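Local atomic coordinates of fucose-specific lectin (Aleuria aurantia, PDB entry 6GKE), a protein that binds L-fucose specifically, with its strongest preference for the alpha-1,6-linked core fucose of glycoproteins. Residues F204-S209 against V227-G232; T185-R190 against A208-S213; E235-A240 against P248-D253; R179-A184 against I214-W219. The protein carries 1 engineered substitution. One frame throughout, in Å; residues are numbered along the deposited sequence. Where two conformers were deposited one is given.

Interaction 1: residues F204-S209 against V227-G232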
# COMPACT_ATOMS: atom_id res chain seq x y z
N PHE A 204 27.44 -21.72 -0.00
CA PHE A 204 26.77 -20.73 -0.83
C PHE A 204 26.92 -19.32 -0.23
O PHE A 204 26.67 -19.12 0.95
CB PHE A 204 25.27 -21.01 -0.95
CG PHE A 204 24.54 -19.93 -1.71
CD1 PHE A 204 24.77 -19.76 -3.07
CD2 PHE A 204 23.69 -19.05 -1.07
CE1 PHE A 204 24.14 -18.76 -3.77
CE2 PHE A 204 23.05 -18.04 -1.78
CZ PHE A 204 23.27 -17.90 -3.13
N SER A 205 27.23 -18.34 -1.08
CA SER A 205 27.08 -16.94 -0.70
C SER A 205 26.86 -16.10 -1.96
O SER A 205 27.31 -16.45 -3.04
CB SER A 205 28.24 -16.43 0.12
OG SER A 205 29.42 -16.33 -0.65
N ALA A 206 26.16 -14.98 -1.78
CA ALA A 206 25.91 -14.06 -2.89
C ALA A 206 25.62 -12.66 -2.35
O ALA A 206 24.80 -12.50 -1.45
CB ALA A 206 24.74 -14.54 -3.71
N SER A 207 26.25 -11.65 -2.94
CA SER A 207 25.94 -10.26 -2.65
C SER A 207 24.51 -9.94 -3.10
O SER A 207 24.08 -10.36 -4.17
CB SER A 207 26.92 -9.33 -3.31
OG SER A 207 28.21 -9.48 -2.75
N ALA A 208 23.78 -9.18 -2.28
CA ALA A 208 22.43 -8.75 -2.61
C ALA A 208 22.17 -7.38 -1.98
O ALA A 208 22.82 -7.00 -1.00
CB ALA A 208 21.42 -9.76 -2.12
N SER A 209 21.21 -6.66 -2.55
CA SER A 209 20.74 -5.41 -1.98
C SER A 209 20.38 -5.61 -0.51
O SER A 209 19.80 -6.63 -0.15
CB SER A 209 19.55 -4.88 -2.74
OG SER A 209 19.86 -4.61 -4.10
N VAL A 227 17.48 -20.67 -4.88
CA VAL A 227 17.35 -19.61 -3.90
C VAL A 227 16.96 -18.34 -4.66
O VAL A 227 17.62 -17.98 -5.64
CB VAL A 227 18.66 -19.41 -3.11
CG1 VAL A 227 18.52 -18.32 -2.06
CG2 VAL A 227 19.12 -20.71 -2.47
N TYR A 228 15.88 -17.70 -4.21
CA TYR A 228 15.33 -16.50 -4.82
C TYR A 228 15.52 -15.32 -3.87
O TYR A 228 15.34 -15.45 -2.66
CB TYR A 228 13.84 -16.66 -5.13
CG TYR A 228 13.61 -17.77 -6.11
CD1 TYR A 228 13.87 -17.58 -7.45
CD2 TYR A 228 13.23 -19.03 -5.69
CE1 TYR A 228 13.76 -18.62 -8.37
CE2 TYR A 228 13.10 -20.08 -6.59
CZ TYR A 228 13.38 -19.88 -7.93
OH TYR A 228 13.31 -20.93 -8.80
N TRP A 229 15.81 -14.15 -4.44
CA TRP A 229 15.75 -12.94 -3.64
C TRP A 229 15.31 -11.76 -4.51
O TRP A 229 15.56 -11.71 -5.71
CB TRP A 229 17.06 -12.64 -2.91
CG TRP A 229 18.28 -12.45 -3.76
CD1 TRP A 229 18.78 -11.29 -4.28
CD2 TRP A 229 19.21 -13.48 -4.12
NE1 TRP A 229 19.95 -11.54 -4.94
CE2 TRP A 229 20.24 -12.87 -4.86
CE3 TRP A 229 19.26 -14.86 -3.89
CZ2 TRP A 229 21.32 -13.60 -5.36
CZ3 TRP A 229 20.32 -15.58 -4.38
CH2 TRP A 229 21.34 -14.95 -5.11
N GLN A 230 14.66 -10.80 -3.85
CA GLN A 230 14.15 -9.64 -4.55
C GLN A 230 13.97 -8.50 -3.55
O GLN A 230 13.34 -8.67 -2.50
CB GLN A 230 12.81 -9.96 -5.21
CG GLN A 230 12.25 -8.85 -6.08
CD GLN A 230 10.88 -9.22 -6.60
OE1 GLN A 230 10.75 -9.93 -7.60
NE2 GLN A 230 9.86 -8.79 -5.88
N LYS A 231 14.48 -7.33 -3.93
CA LYS A 231 14.11 -6.08 -3.30
C LYS A 231 12.96 -5.48 -4.10
O LYS A 231 12.98 -5.51 -5.33
CB LYS A 231 15.30 -5.12 -3.27
CG LYS A 231 14.98 -3.73 -2.77
CD LYS A 231 16.18 -2.85 -2.56
CE LYS A 231 15.79 -1.43 -2.21
NZ LYS A 231 16.98 -0.56 -2.11
N GLY A 232 11.96 -4.91 -3.42
CA GLY A 232 10.82 -4.36 -4.12
C GLY A 232 11.26 -3.32 -5.14
O GLY A 232 12.11 -2.47 -4.85
O HOH W 1 22.05 -9.83 -6.09
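Segments 204-209 and 227-232 run in nearly the same direction, about 10° apart where they touch, but they are not paired as strands. Their CA atoms stay 10.0 Å apart between Phe204 and Val227 and close to 6.8 Å between Ser209 and Lys231, and the two backbones are joined by side chains. Most of that joining is done by the indole of Trp229. Its CG sits between the backbone N and the carbonyl carbon (chi1 60°), and the ring reaches toward 204-209. Phe204 meets it tip to tip, CZ lying 4.0 Å from Trp229 CZ3, which stands at the edge of the phenyl ring near its plane. In the six-bladed propeller this is an interface between blades: 206-207 ends the outermost strand of one blade, and 227-230 belongs to the second strand of the next. Phe204 also lines the fucose pocket formed there and touches Trp245, a fucose-binding residue. Further along, Ala206 CB packs 3.7 Å from Trp229 CH2, and Ala208 CB comes to 3.6 Å from Trp229 NE1. The indole N-H is taken up by a water lying in the ring plane, 2.9 Å from Trp229 NE1; the same water donates to Ser207 O at 2.8 Å. At the solvent-facing end, the extended Lys231 chain lays its CD 3.9 Å from Ser209 CB.

Interaction 2: residues T185-R190 against A208-S213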
# COMPACT_ATOMS: atom_id res chain seq x y z
N THR A 185 25.22 -9.63 8.02
CA THR A 185 25.44 -8.21 8.26
C THR A 185 26.31 -7.55 7.18
O THR A 185 26.31 -6.34 7.10
CB THR A 185 26.03 -7.97 9.66
OG1 THR A 185 27.18 -8.80 9.84
CG2 THR A 185 25.03 -8.25 10.76
N ASP A 186 27.04 -8.34 6.37
CA ASP A 186 27.82 -7.82 5.23
C ASP A 186 26.97 -7.75 3.95
O ASP A 186 27.52 -7.54 2.87
CB ASP A 186 29.09 -8.64 5.01
CG ASP A 186 28.86 -10.13 4.77
OD1 ASP A 186 27.72 -10.60 4.99
OD2 ASP A 186 29.83 -10.80 4.36
N ASN A 187 25.65 -7.95 4.08
CA ASN A 187 24.65 -7.96 2.98
C ASN A 187 24.80 -9.16 2.04
O ASN A 187 24.10 -9.25 1.04
CB ASN A 187 24.65 -6.65 2.18
CG ASN A 187 24.05 -5.51 2.97
OD1 ASN A 187 23.12 -5.70 3.74
ND2 ASN A 187 24.57 -4.31 2.76
N LYS A 188 25.66 -10.13 2.39
CA LYS A 188 25.73 -11.35 1.63
C LYS A 188 24.63 -12.30 2.10
O LYS A 188 24.42 -12.49 3.30
CB LYS A 188 27.08 -12.04 1.82
CG LYS A 188 28.26 -11.28 1.25
CD LYS A 188 28.65 -11.71 -0.14
CE LYS A 188 29.95 -11.08 -0.61
NZ LYS A 188 29.99 -9.63 -0.35
N ILE A 189 23.97 -12.94 1.14
CA ILE A 189 23.15 -14.12 1.40
C ILE A 189 24.12 -15.24 1.81
O ILE A 189 25.10 -15.47 1.11
CB ILE A 189 22.31 -14.57 0.19
CG1 ILE A 189 21.68 -13.41 -0.58
CG2 ILE A 189 21.26 -15.58 0.63
CD1 ILE A 189 20.67 -12.64 0.22
N ARG A 190 23.82 -15.90 2.92
CA ARG A 190 24.61 -17.01 3.43
C ARG A 190 23.69 -18.21 3.66
O ARG A 190 22.47 -18.09 3.56
CB ARG A 190 25.29 -16.61 4.75
CG ARG A 190 26.23 -15.43 4.65
CD ARG A 190 27.54 -15.77 3.96
NE ARG A 190 28.47 -14.66 4.04
CZ ARG A 190 29.70 -14.67 3.55
NH1 ARG A 190 30.18 -15.76 2.97
NH2 ARG A 190 30.44 -13.57 3.64
N ALA A 208 23.78 -9.18 -2.28
CA ALA A 208 22.43 -8.75 -2.61
C ALA A 208 22.17 -7.38 -1.98
O ALA A 208 22.82 -7.00 -1.00
CB ALA A 208 21.42 -9.76 -2.12
N SER A 209 21.21 -6.66 -2.55
CA SER A 209 20.74 -5.41 -1.98
C SER A 209 20.38 -5.61 -0.51
O SER A 209 19.80 -6.63 -0.15
CB SER A 209 19.55 -4.88 -2.74
OG SER A 209 19.86 -4.61 -4.10
N ALA A 210 20.66 -4.63 0.34
CA ALA A 210 20.26 -4.71 1.73
C ALA A 210 18.74 -4.89 1.83
O ALA A 210 17.98 -4.13 1.24
CB ALA A 210 20.70 -3.47 2.48
N GLY A 211 18.31 -5.89 2.60
CA GLY A 211 16.90 -6.07 2.95
C GLY A 211 16.09 -6.84 1.92
O GLY A 211 14.87 -6.77 1.95
N VAL A 212 16.73 -7.62 1.04
CA VAL A 212 15.97 -8.43 0.08
C VAL A 212 15.06 -9.44 0.80
O VAL A 212 15.40 -10.01 1.84
CB VAL A 212 16.89 -9.18 -0.90
CG1 VAL A 212 17.50 -8.23 -1.92
CG2 VAL A 212 17.98 -9.99 -0.20
N SER A 213 13.92 -9.71 0.16
CA SER A 213 13.04 -10.81 0.52
C SER A 213 13.59 -12.09 -0.11
O SER A 213 13.93 -12.09 -1.28
CB SER A 213 11.63 -10.49 0.06
OG SER A 213 10.72 -11.52 0.39
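Asn187 has the most surface buried here, and it meets 208-213 through both its backbone and its amide. Asn187 O receives a weak hydrogen bond from Ala208 N (3.3 Å, N-H...O angle 143°), and a second hydrogen bond reaches that oxygen from Gln183 NE2. On the side chain, CG stands anti to the carbonyl carbon (chi1 -72°), and the amide beyond it rests against Ala210, with Asn187 OD1 3.5 Å from Ala210 CB. The methyl of Ala208, next in buried surface, also touches Ile189: in the conformer described here, Ala208 CB lies 3.8 Å from Ile189 CD1. That same CD1 is 3.8 Å from Val212 CG2, where the two branched side chains cross obliquely, so the tip of Ile189 touches the residue before the turn and the last residue of the turn. Within 185-190, Arg190 NH2 forms a salt bridge in its guanidinium plane with the syn lone pair of Asp186 OD2, 2.9 Å away. The chain from Ser209 to Val212 makes a type II beta turn with Gly211 at positive phi. The whole is a blade-to-blade connection of the beta-propeller, the linker to the next blade resting on a hairpin of the blade it leaves.

Interaction 3: residues E235-A240 against P248-D253. With FUC (alpha-L-fucopyranose), chain G.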
# COMPACT_ATOMS: atom_id res chain seq x y z
N GLU A 235 14.71 -6.29 -9.87
CA GLU A 235 14.43 -7.57 -10.50
C GLU A 235 14.68 -8.72 -9.51
O GLU A 235 15.50 -8.63 -8.60
CB GLU A 235 15.27 -7.79 -11.75
CG GLU A 235 15.14 -6.71 -12.82
CD GLU A 235 13.80 -6.57 -13.53
OE1 GLU A 235 12.83 -7.29 -13.17
OE2 GLU A 235 13.72 -5.73 -14.45
N LEU A 236 13.94 -9.81 -9.73
CA LEU A 236 14.10 -11.07 -9.05
C LEU A 236 15.44 -11.72 -9.45
O LEU A 236 15.79 -11.73 -10.63
CB LEU A 236 12.93 -11.97 -9.45
CG LEU A 236 12.92 -13.39 -8.88
CD1 LEU A 236 12.84 -13.38 -7.36
CD2 LEU A 236 11.77 -14.19 -9.47
N TYR A 237 16.14 -12.28 -8.46
CA TYR A 237 17.35 -13.06 -8.67
C TYR A 237 17.10 -14.52 -8.29
O TYR A 237 16.35 -14.81 -7.35
CB TYR A 237 18.50 -12.55 -7.81
CG TYR A 237 19.07 -11.24 -8.29
CD1 TYR A 237 18.43 -10.05 -8.00
CD2 TYR A 237 20.24 -11.19 -9.03
CE1 TYR A 237 18.92 -8.84 -8.45
CE2 TYR A 237 20.76 -9.98 -9.47
CZ TYR A 237 20.09 -8.80 -9.18
OH TYR A 237 20.59 -7.61 -9.62
N GLU A 238 17.79 -15.42 -9.00
CA GLU A 238 17.82 -16.83 -8.67
C GLU A 238 19.27 -17.32 -8.67
O GLU A 238 20.02 -17.06 -9.62
CB GLU A 238 17.06 -17.66 -9.70
CG GLU A 238 17.01 -19.15 -9.39
CD GLU A 238 16.55 -19.98 -10.58
OE1 GLU A 238 17.32 -20.06 -11.56
OE2 GLU A 238 15.43 -20.54 -10.53
N ALA A 239 19.65 -18.05 -7.61
CA ALA A 239 20.86 -18.86 -7.59
C ALA A 239 20.44 -20.32 -7.68
O ALA A 239 19.50 -20.73 -6.99
CB ALA A 239 21.65 -18.61 -6.33
N ALA A 240 21.14 -21.10 -8.50
CA ALA A 240 20.78 -22.49 -8.74
C ALA A 240 21.94 -23.41 -8.38
O ALA A 240 23.08 -23.20 -8.81
CB ALA A 240 20.40 -22.69 -10.19
N PRO A 248 24.45 -16.14 -9.76
CA PRO A 248 23.04 -15.75 -9.73
C PRO A 248 22.67 -14.95 -10.99
O PRO A 248 23.49 -14.20 -11.51
CB PRO A 248 22.93 -14.89 -8.47
CG PRO A 248 24.05 -15.39 -7.59
CD PRO A 248 25.17 -15.70 -8.56
N GLY A 249 21.43 -15.13 -11.44
CA GLY A 249 20.92 -14.42 -12.60
C GLY A 249 19.56 -13.83 -12.32
O GLY A 249 18.80 -14.34 -11.50
N GLN A 250 19.25 -12.74 -13.02
CA GLN A 250 17.96 -12.10 -12.93
C GLN A 250 16.91 -12.88 -13.73
O GLN A 250 17.19 -13.38 -14.82
CB GLN A 250 18.02 -10.66 -13.43
CG GLN A 250 18.84 -9.74 -12.54
CD GLN A 250 18.90 -8.32 -13.06
OE1 GLN A 250 18.42 -8.02 -14.15
NE2 GLN A 250 19.45 -7.43 -12.27
N ILE A 251 15.71 -12.96 -13.17
CA ILE A 251 14.52 -13.42 -13.84
C ILE A 251 13.71 -12.16 -14.16
O ILE A 251 13.25 -11.50 -13.24
CB ILE A 251 13.73 -14.39 -12.95
CG1 ILE A 251 14.51 -15.68 -12.72
CG2 ILE A 251 12.34 -14.65 -13.53
CD1 ILE A 251 13.97 -16.53 -11.59
N LYS A 252 13.60 -11.83 -15.44
CA LYS A 252 13.03 -10.56 -15.80
C LYS A 252 12.42 -10.63 -17.20
O LYS A 252 12.67 -11.55 -17.97
CB LYS A 252 14.07 -9.45 -15.71
CG LYS A 252 15.25 -9.56 -16.65
CD LYS A 252 16.27 -8.49 -16.38
CE LYS A 252 17.49 -8.54 -17.27
NZ LYS A 252 18.47 -7.49 -16.90
N ASP A 253 11.60 -9.61 -17.47
CA ASP A 253 10.86 -9.42 -18.70
C ASP A 253 11.16 -8.00 -19.17
O ASP A 253 10.83 -7.04 -18.48
CB ASP A 253 9.37 -9.65 -18.41
CG ASP A 253 8.42 -9.40 -19.56
OD1 ASP A 253 8.85 -8.80 -20.57
OD2 ASP A 253 7.24 -9.79 -19.43
C1 FUC G . 17.38 -24.18 -14.39
C2 FUC G . 17.45 -22.70 -14.04
C3 FUC G . 16.06 -22.07 -14.17
C4 FUC G . 15.04 -22.85 -13.34
C5 FUC G . 15.07 -24.31 -13.79
C6 FUC G . 14.11 -25.21 -13.03
O1 FUC G . 17.09 -24.32 -15.79
O2 FUC G . 18.37 -22.06 -14.93
O3 FUC G . 16.13 -20.69 -13.79
O4 FUC G . 15.34 -22.82 -11.94
O5 FUC G . 16.38 -24.84 -13.61
O HOH W 2 12.00 -9.51 -11.90
O HOH W 3 11.03 -7.91 -15.27
O HOH W 4 13.29 -6.17 -17.19
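The Tyr237 ring has one face covered by Gln250 CG, which sits 3.6 Å above the plane toward the rim, a CH-pi contact; the indole of Trp229 also meets this ring, nearly parallel to it. Tyr237 and Gln250 lie side by side and point the same way, the amide plane 85° from the ring. At the hydroxyl end of the ring, Gln250 NE2 donates to Tyr237 OH at 2.9 Å, with the hydroxyl in the amide plane. The other amide atom, Gln250 OE1, accepts from Lys252 NZ at 2.8 Å. Beneath these side chains the backbones pair as antiparallel strands: Glu238 N to Gly249 O is 2.9 Å and Gly249 N to Glu238 O is 3.0 Å. On the other face of the sheet, Leu236 CD2 lies 3.8 Å from Ile251 CD1, which also packs on Glu238 CB. Glu235, hydrogen-bonded to Thr258 N through OE2, is joined by waters to Ile251 O and Asp253. The Glu238 chain is extended beyond CG, and its carboxylate takes fucose O3 on OE1 (2.6 Å) and O4 on OE2 (2.7 Å). Arg226 and Trp298 also bind this sugar, in a site between two adjacent propeller blades, with Glu238 and Arg226 from one and Trp298 from the next.

Interaction 4: residues R179-A184 against I214-W219. With FUC (alpha-L-fucopyranose), chain F.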
# COMPACT_ATOMS: atom_id res chain seq x y z
N ARG A 179 18.47 -26.77 4.53
CA ARG A 179 19.27 -25.63 4.11
C ARG A 179 18.47 -24.35 4.38
O ARG A 179 17.32 -24.22 3.96
CB ARG A 179 19.64 -25.72 2.63
CG ARG A 179 20.53 -26.92 2.27
CD ARG A 179 21.91 -26.86 2.91
NE ARG A 179 22.77 -27.97 2.51
CZ ARG A 179 22.83 -29.15 3.12
NH1 ARG A 179 22.06 -29.43 4.16
NH2 ARG A 179 23.69 -30.06 2.68
N ILE A 180 19.12 -23.43 5.09
CA ILE A 180 18.53 -22.16 5.52
C ILE A 180 19.36 -21.03 4.92
O ILE A 180 20.58 -21.04 5.02
CB ILE A 180 18.49 -22.05 7.06
CG1 ILE A 180 17.95 -23.31 7.73
CG2 ILE A 180 17.75 -20.79 7.47
CD1 ILE A 180 16.55 -23.72 7.32
N TYR A 181 18.67 -20.07 4.30
CA TYR A 181 19.29 -18.94 3.60
C TYR A 181 18.84 -17.65 4.28
O TYR A 181 17.67 -17.49 4.60
CB TYR A 181 18.93 -18.96 2.11
CG TYR A 181 19.38 -20.23 1.46
CD1 TYR A 181 20.67 -20.37 0.99
CD2 TYR A 181 18.55 -21.34 1.42
CE1 TYR A 181 21.12 -21.58 0.48
CE2 TYR A 181 18.98 -22.55 0.91
CZ TYR A 181 20.28 -22.67 0.45
OH TYR A 181 20.71 -23.88 -0.03
N TYR A 182 19.78 -16.74 4.49
CA TYR A 182 19.49 -15.49 5.19
C TYR A 182 20.52 -14.45 4.74
O TYR A 182 21.50 -14.81 4.11
CB TYR A 182 19.54 -15.71 6.70
CG TYR A 182 20.90 -16.14 7.19
CD1 TYR A 182 21.29 -17.47 7.17
CD2 TYR A 182 21.82 -15.21 7.64
CE1 TYR A 182 22.55 -17.86 7.58
CE2 TYR A 182 23.08 -15.58 8.06
CZ TYR A 182 23.45 -16.92 8.03
OH TYR A 182 24.71 -17.27 8.43
N GLN A 183 20.29 -13.18 5.08
CA GLN A 183 21.21 -12.13 4.70
C GLN A 183 21.99 -11.69 5.94
O GLN A 183 21.42 -11.22 6.92
CB GLN A 183 20.46 -10.97 4.05
CG GLN A 183 21.39 -9.91 3.48
CD GLN A 183 20.65 -8.89 2.65
OE1 GLN A 183 19.54 -8.48 2.99
NE2 GLN A 183 21.26 -8.46 1.56
N ALA A 184 23.31 -11.88 5.87
CA ALA A 184 24.21 -11.57 6.97
C ALA A 184 24.52 -10.07 6.98
O ALA A 184 24.16 -9.35 6.05
CB ALA A 184 25.46 -12.39 6.85
N ILE A 214 13.66 -13.18 0.67
CA ILE A 214 14.35 -14.42 0.27
C ILE A 214 13.36 -15.58 0.31
O ILE A 214 12.54 -15.68 1.21
CB ILE A 214 15.56 -14.69 1.20
CG1 ILE A 214 16.57 -13.54 1.12
CG2 ILE A 214 16.21 -16.04 0.92
CD1 ILE A 214 17.65 -13.60 2.17
N ALA A 215 13.48 -16.50 -0.65
CA ALA A 215 12.74 -17.74 -0.64
C ALA A 215 13.66 -18.85 -1.17
O ALA A 215 14.62 -18.57 -1.89
CB ALA A 215 11.48 -17.63 -1.47
N ALA A 216 13.37 -20.09 -0.80
CA ALA A 216 14.19 -21.21 -1.29
C ALA A 216 13.31 -22.44 -1.48
O ALA A 216 12.41 -22.68 -0.68
CB ALA A 216 15.32 -21.51 -0.34
N ILE A 217 13.63 -23.20 -2.52
CA ILE A 217 12.97 -24.47 -2.83
C ILE A 217 14.04 -25.50 -3.19
O ILE A 217 15.19 -25.16 -3.49
CB ILE A 217 11.96 -24.31 -3.99
CG1 ILE A 217 12.68 -23.85 -5.27
CG2 ILE A 217 10.83 -23.37 -3.59
CD1 ILE A 217 11.86 -23.92 -6.53
N SER A 218 13.64 -26.76 -3.22
CA SER A 218 14.54 -27.83 -3.61
C SER A 218 13.72 -29.04 -4.05
O SER A 218 12.56 -29.18 -3.67
CB SER A 218 15.49 -28.19 -2.49
OG SER A 218 14.79 -28.74 -1.38
N TRP A 219 14.36 -29.92 -4.82
CA TRP A 219 13.74 -31.16 -5.23
C TRP A 219 14.82 -32.12 -5.72
O TRP A 219 15.96 -31.73 -5.96
CB TRP A 219 12.68 -30.94 -6.32
CG TRP A 219 13.24 -30.58 -7.67
CD1 TRP A 219 13.44 -31.39 -8.74
CD2 TRP A 219 13.65 -29.26 -8.08
NE1 TRP A 219 13.95 -30.67 -9.79
CE2 TRP A 219 14.10 -29.36 -9.41
CE3 TRP A 219 13.66 -28.01 -7.45
CZ2 TRP A 219 14.57 -28.25 -10.11
CZ3 TRP A 219 14.13 -26.91 -8.15
CH2 TRP A 219 14.57 -27.03 -9.46
C1 FUC F . 26.66 -28.41 1.16
C2 FUC F . 26.63 -26.90 1.03
C3 FUC F . 26.24 -26.51 -0.40
C4 FUC F . 24.91 -27.17 -0.77
C5 FUC F . 25.07 -28.68 -0.64
C6 FUC F . 23.79 -29.44 -0.97
O1 FUC F . 27.77 -28.88 0.40
O2 FUC F . 27.90 -26.36 1.39
O3 FUC F . 26.22 -25.09 -0.55
O4 FUC F . 23.87 -26.77 0.12
O5 FUC F . 25.44 -29.00 0.70
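Tyr181 and Ile214 meet across the junction of two neighbouring blades of the six-bladed beta-propeller, the second strand of one facing the innermost strand of the next. The strand axes approach to 7.5 Å at 162°, nearly antiparallel, but that separation is too wide for backbone pairing, and the contact is made by side chains. The apolar part comes first. Ala216 CB approaches the Tyr181 ring obliquely, 3.7 Å from CD2, while the CB of the same tyrosine lies 4.2 Å from Ile214 CG2. The other branch of Ile214 runs further: CG1 stands anti to the carbonyl carbon, and CD1 at its end touches backbone, 3.9 Å from Tyr182 C. Polar ends in this buried contact are satisfied beyond the two strands. Tyr181 OH is hydrogen-bonded to Glu191, a fucose-binding residue, and Gln183 spans to the linker between the blades, NE2 donating to Ser209 O and OE1 accepting from Gly211 N. The remaining interactions are with the sugar. The Arg179 chain bends at chi2 (-65°), which sets CD; the guanidinium beyond turns an edge to the fucose, while NH2 also forms a salt bridge with Asp195. Glu191, Gly203 and Trp245 bind the same sugar. Of the arginine's donors, NE gives a bond of 2.9 Å to fucose O4, and NH2 reaches the ring oxygen O5 at 2.8 Å, with an N-H...O angle of 163°.

Following the chain from the N terminus, interaction 4 opens first, on 179-184, and closes on 214-219. Interaction 2 is nested wholly inside that loop, opening on 185-190 and closing on 208-213. Interaction 1 opens on 204-209, sharing Ala208 and Ser209 with interaction 2, and closes on 227-232, so it crosses interaction 4. Interaction 3 follows in series, closing the short hairpin 235-240 to 248-253. Interactions 1, 2 and 4 tie the blade that ends with strand 199-207 to the blade that begins with strand 213-219, whereas interaction 3 stays within the second blade. Backbone hydrogen bonds join them: Ala206 to Ile189, Tyr182 to Arg190, Ala215 to Tyr228 and Val227 to Ala239.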